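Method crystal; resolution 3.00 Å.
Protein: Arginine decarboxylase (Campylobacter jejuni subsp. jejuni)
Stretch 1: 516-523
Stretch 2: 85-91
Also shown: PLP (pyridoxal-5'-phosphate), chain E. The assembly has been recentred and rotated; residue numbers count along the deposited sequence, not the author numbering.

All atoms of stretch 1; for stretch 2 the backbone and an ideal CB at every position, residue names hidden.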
# COMPACT_ATOMS: atom_id res chain seq x y z
N VAL B 516 11.33 3.21 10.66
CA VAL B 516 10.73 3.03 9.36
C VAL B 516 11.52 2.03 8.51
O VAL B 516 11.28 1.89 7.31
CB VAL B 516 10.65 4.41 8.70
CG1 VAL B 516 12.02 4.86 8.25
CG2 VAL B 516 9.65 4.37 7.60
N GLY B 517 12.44 1.31 9.14
CA GLY B 517 13.25 0.35 8.42
C GLY B 517 12.63 -1.02 8.16
O GLY B 517 13.29 -1.92 7.65
N ALA B 518 11.37 -1.19 8.50
CA ALA B 518 10.75 -2.48 8.27
C ALA B 518 9.41 -2.36 7.53
O ALA B 518 8.55 -1.54 7.89
CB ALA B 518 10.56 -3.21 9.57
N TYR B 519 9.25 -3.16 6.48
CA TYR B 519 8.01 -3.14 5.73
C TYR B 519 7.64 -1.83 5.00
O TYR B 519 6.70 -1.82 4.22
CB TYR B 519 6.87 -3.54 6.65
CG TYR B 519 6.92 -4.98 7.05
CD1 TYR B 519 6.93 -5.98 6.08
CD2 TYR B 519 6.88 -5.36 8.40
CE1 TYR B 519 6.90 -7.32 6.44
CE2 TYR B 519 6.85 -6.70 8.77
CZ TYR B 519 6.86 -7.68 7.78
OH TYR B 519 6.76 -9.01 8.10
N GLN B 520 8.34 -0.73 5.22
CA GLN B 520 7.95 0.50 4.53
C GLN B 520 8.44 0.62 3.12
O GLN B 520 7.68 0.97 2.22
CB GLN B 520 8.42 1.71 5.31
CG GLN B 520 7.92 1.66 6.70
CD GLN B 520 6.43 1.46 6.71
OE1 GLN B 520 5.68 2.36 6.34
NE2 GLN B 520 5.98 0.27 7.12
N GLU B 521 9.71 0.35 2.92
CA GLU B 521 10.26 0.46 1.60
C GLU B 521 9.65 -0.57 0.67
O GLU B 521 9.34 -0.25 -0.48
CB GLU B 521 11.77 0.28 1.65
CG GLU B 521 12.43 1.07 2.76
CD GLU B 521 13.92 0.95 2.70
OE1 GLU B 521 14.50 1.37 1.68
OE2 GLU B 521 14.51 0.42 3.67
N VAL B 522 9.47 -1.80 1.17
CA VAL B 522 8.88 -2.89 0.37
C VAL B 522 7.44 -2.57 -0.00
O VAL B 522 6.93 -3.03 -1.03
CB VAL B 522 8.90 -4.26 1.13
CG1 VAL B 522 10.24 -4.96 0.93
CG2 VAL B 522 8.66 -4.05 2.61
N LEU B 523 6.79 -1.77 0.82
CA LEU B 523 5.42 -1.40 0.56
C LEU B 523 5.33 0.03 0.04
O LEU B 523 4.28 0.66 0.13
CB LEU B 523 4.59 -1.59 1.82
CG LEU B 523 4.19 -3.03 2.21
CD1 LEU B 523 5.38 -3.99 2.14
CD2 LEU B 523 3.57 -2.99 3.60
N UNK B 85 13.51 -12.18 4.81
CA UNK B 85 13.79 -11.17 3.81
C UNK B 85 12.55 -10.37 3.44
O UNK B 85 12.64 -9.19 3.09
CB UNK B 85 14.38 -11.82 2.56
N UNK B 86 11.39 -11.00 3.56
CA UNK B 86 10.14 -10.32 3.22
C UNK B 86 9.91 -8.97 3.91
O UNK B 86 9.16 -8.16 3.39
CB UNK B 86 8.97 -11.25 3.56
N UNK B 87 10.53 -8.71 5.06
CA UNK B 87 10.31 -7.43 5.74
C UNK B 87 11.16 -6.30 5.16
O UNK B 87 10.93 -5.13 5.44
CB UNK B 87 10.61 -7.58 7.23
N UNK B 88 12.15 -6.68 4.35
CA UNK B 88 13.03 -5.71 3.71
C UNK B 88 14.09 -6.42 2.90
O UNK B 88 14.98 -7.04 3.47
CB UNK B 88 13.68 -4.79 4.75
N UNK B 89 14.01 -6.34 1.58
CA UNK B 89 15.01 -7.03 0.77
C UNK B 89 16.05 -6.10 0.17
O UNK B 89 16.90 -6.54 -0.60
CB UNK B 89 14.32 -7.80 -0.35
N UNK B 90 15.98 -4.82 0.51
CA UNK B 90 16.93 -3.86 -0.03
C UNK B 90 18.36 -4.17 0.38
O UNK B 90 18.64 -4.42 1.55
CB UNK B 90 16.56 -2.45 0.42
N UNK B 91 19.28 -4.18 -0.60
CA UNK B 91 20.69 -4.47 -0.32
C UNK B 91 21.24 -3.61 0.83
O UNK B 91 21.96 -4.12 1.69
CB UNK B 91 21.53 -4.24 -1.58
N1 PLP E . 8.17 -15.82 9.66
C2 PLP E . 7.37 -16.11 8.62
C2A PLP E . 7.16 -17.55 8.24
C3 PLP E . 6.75 -15.06 7.88
O3 PLP E . 5.94 -15.35 6.82
C4 PLP E . 6.98 -13.68 8.31
C4A PLP E . 6.36 -12.55 7.60
C5 PLP E . 7.86 -13.46 9.44
C6 PLP E . 8.42 -14.57 10.08
C5A PLP E . 8.18 -12.04 9.95
O4P PLP E . 7.44 -11.74 11.15
P PLP E . 7.84 -10.24 11.63
O1P PLP E . 7.32 -10.03 12.99
O2P PLP E . 9.43 -10.05 11.65
O3P PLP E . 7.19 -9.16 10.65

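Position 85 is out of reach: no atom of stretch 1 lies within 5.5 Å of its ideal CB, so the contact sets no preference. It is Leu-85, whose carbonyl O accepts the backbone N of residue 88 at 2.9 Å, closing the 3-10 turn.

At position 86 the CB points sideways, 5.3 Å from Tyr-519 CE1, and PLP lies farther along the ring edge. A long, flexible chain could run past the tyrosine toward the cofactor; a short one would stop before it. The residue is Lys-86. Its CD passes 3.5 Å from Tyr-519 OH, near the ring plane, and the chain runs on toward the cofactor.

Position 87 makes the closest backbone approach, the CA of 87 lying 4.9 Å from Tyr-519 CA. Any residue could supply the main-chain hydrogen bond from Tyr-519 N to the carbonyl O of 87 (2.8 Å, 163°). The ideal CB points sideways, 3.8 Å from Tyr-519 CZ and 5.0 Å from Ala-518 CB, and favours a compact apolar group such as Val, Ile or Ala. Val-87 sets its CB over the ring face, 3.9 Å from the centroid of the Tyr-519 ring and 17° off the normal, a CH-pi contact, while its CG1 lies 3.3 Å from Tyr-519 CZ. Tyr-519 OH donates to PLP O3P at 2.6 Å.

At position 88 (phi/psi 178/110) the CB points sideways, 4.1 Å from Gly-517 O, with the Glu-521 carboxylate beyond. Two acceptors call for donors: Asn or Gln could serve both through one amide NH2, Ser or Thr only one, and a basic chain would also suit the carboxylate. Asn-88, chi1 t, uses ND2 for both, donating to Gly-517 O (3.2 Å, 167°) and to Glu-521 OE2 (3.2 Å, 141°). Asn-88 OD1 accepts the backbone N of residue 90 at 2.8 Å.

Position 89 has its CB sideways, 5.1 Å from Val-522 CG1, so a medium or long chain could pack there. Gln-89 folds back: NE2 donates to Leu-85 O at 3.1 Å and lies 3.2 Å from Val-522 CG1.

Position 90 points toward stretch 1, its ideal CB 4.5 Å from Glu-521 OE1. A basic chain could answer the charge, and a broad aromatic could cover the glutamate's aliphatic part. Tyr-90 takes the second course: Glu-521 CB sits over its ring face, 4.3 Å from the centroid of the Tyr-90 ring and 26° off the normal. It also occupies the N-cap position.

Position 91 has nothing of stretch 1 within 5.5 Å of its ideal CB; phi of -51° permits proline, and Pro-91 begins the helix.

Stretch 2 85-91: LKVNQYP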
# COMPACT_ATOMS: atom_id res chain seq x y z
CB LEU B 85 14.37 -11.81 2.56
CG LEU B 85 15.83 -12.26 2.68
CD1 LEU B 85 16.12 -13.25 1.56
CD2 LEU B 85 16.78 -11.05 2.62
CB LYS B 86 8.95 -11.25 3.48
CG LYS B 86 8.47 -11.28 4.90
CD LYS B 86 7.12 -10.60 5.04
CE LYS B 86 6.02 -11.37 4.30
NZ LYS B 86 5.82 -12.77 4.79
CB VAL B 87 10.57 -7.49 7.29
CG1 VAL B 87 10.02 -8.77 7.87
CG2 VAL B 87 12.06 -7.35 7.60
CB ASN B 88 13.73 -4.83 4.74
CG ASN B 88 14.46 -3.68 4.10
OD1 ASN B 88 15.01 -3.83 3.00
ND2 ASN B 88 14.47 -2.54 4.76
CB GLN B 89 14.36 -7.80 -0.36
CG GLN B 89 13.27 -8.72 0.07
CD GLN B 89 11.91 -8.19 -0.31
OE1 GLN B 89 11.67 -7.87 -1.47
NE2 GLN B 89 11.01 -8.09 0.67
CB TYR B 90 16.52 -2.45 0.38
CG TYR B 90 15.36 -1.93 -0.45
CD1 TYR B 90 15.56 -0.94 -1.42
CD2 TYR B 90 14.09 -2.47 -0.33
CE1 TYR B 90 14.52 -0.52 -2.25
CE2 TYR B 90 13.04 -2.06 -1.15
CZ TYR B 90 13.27 -1.08 -2.11
OH TYR B 90 12.24 -0.69 -2.94
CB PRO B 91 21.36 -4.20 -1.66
CG PRO B 91 20.48 -3.19 -2.30
CD PRO B 91 19.11 -3.72 -1.99
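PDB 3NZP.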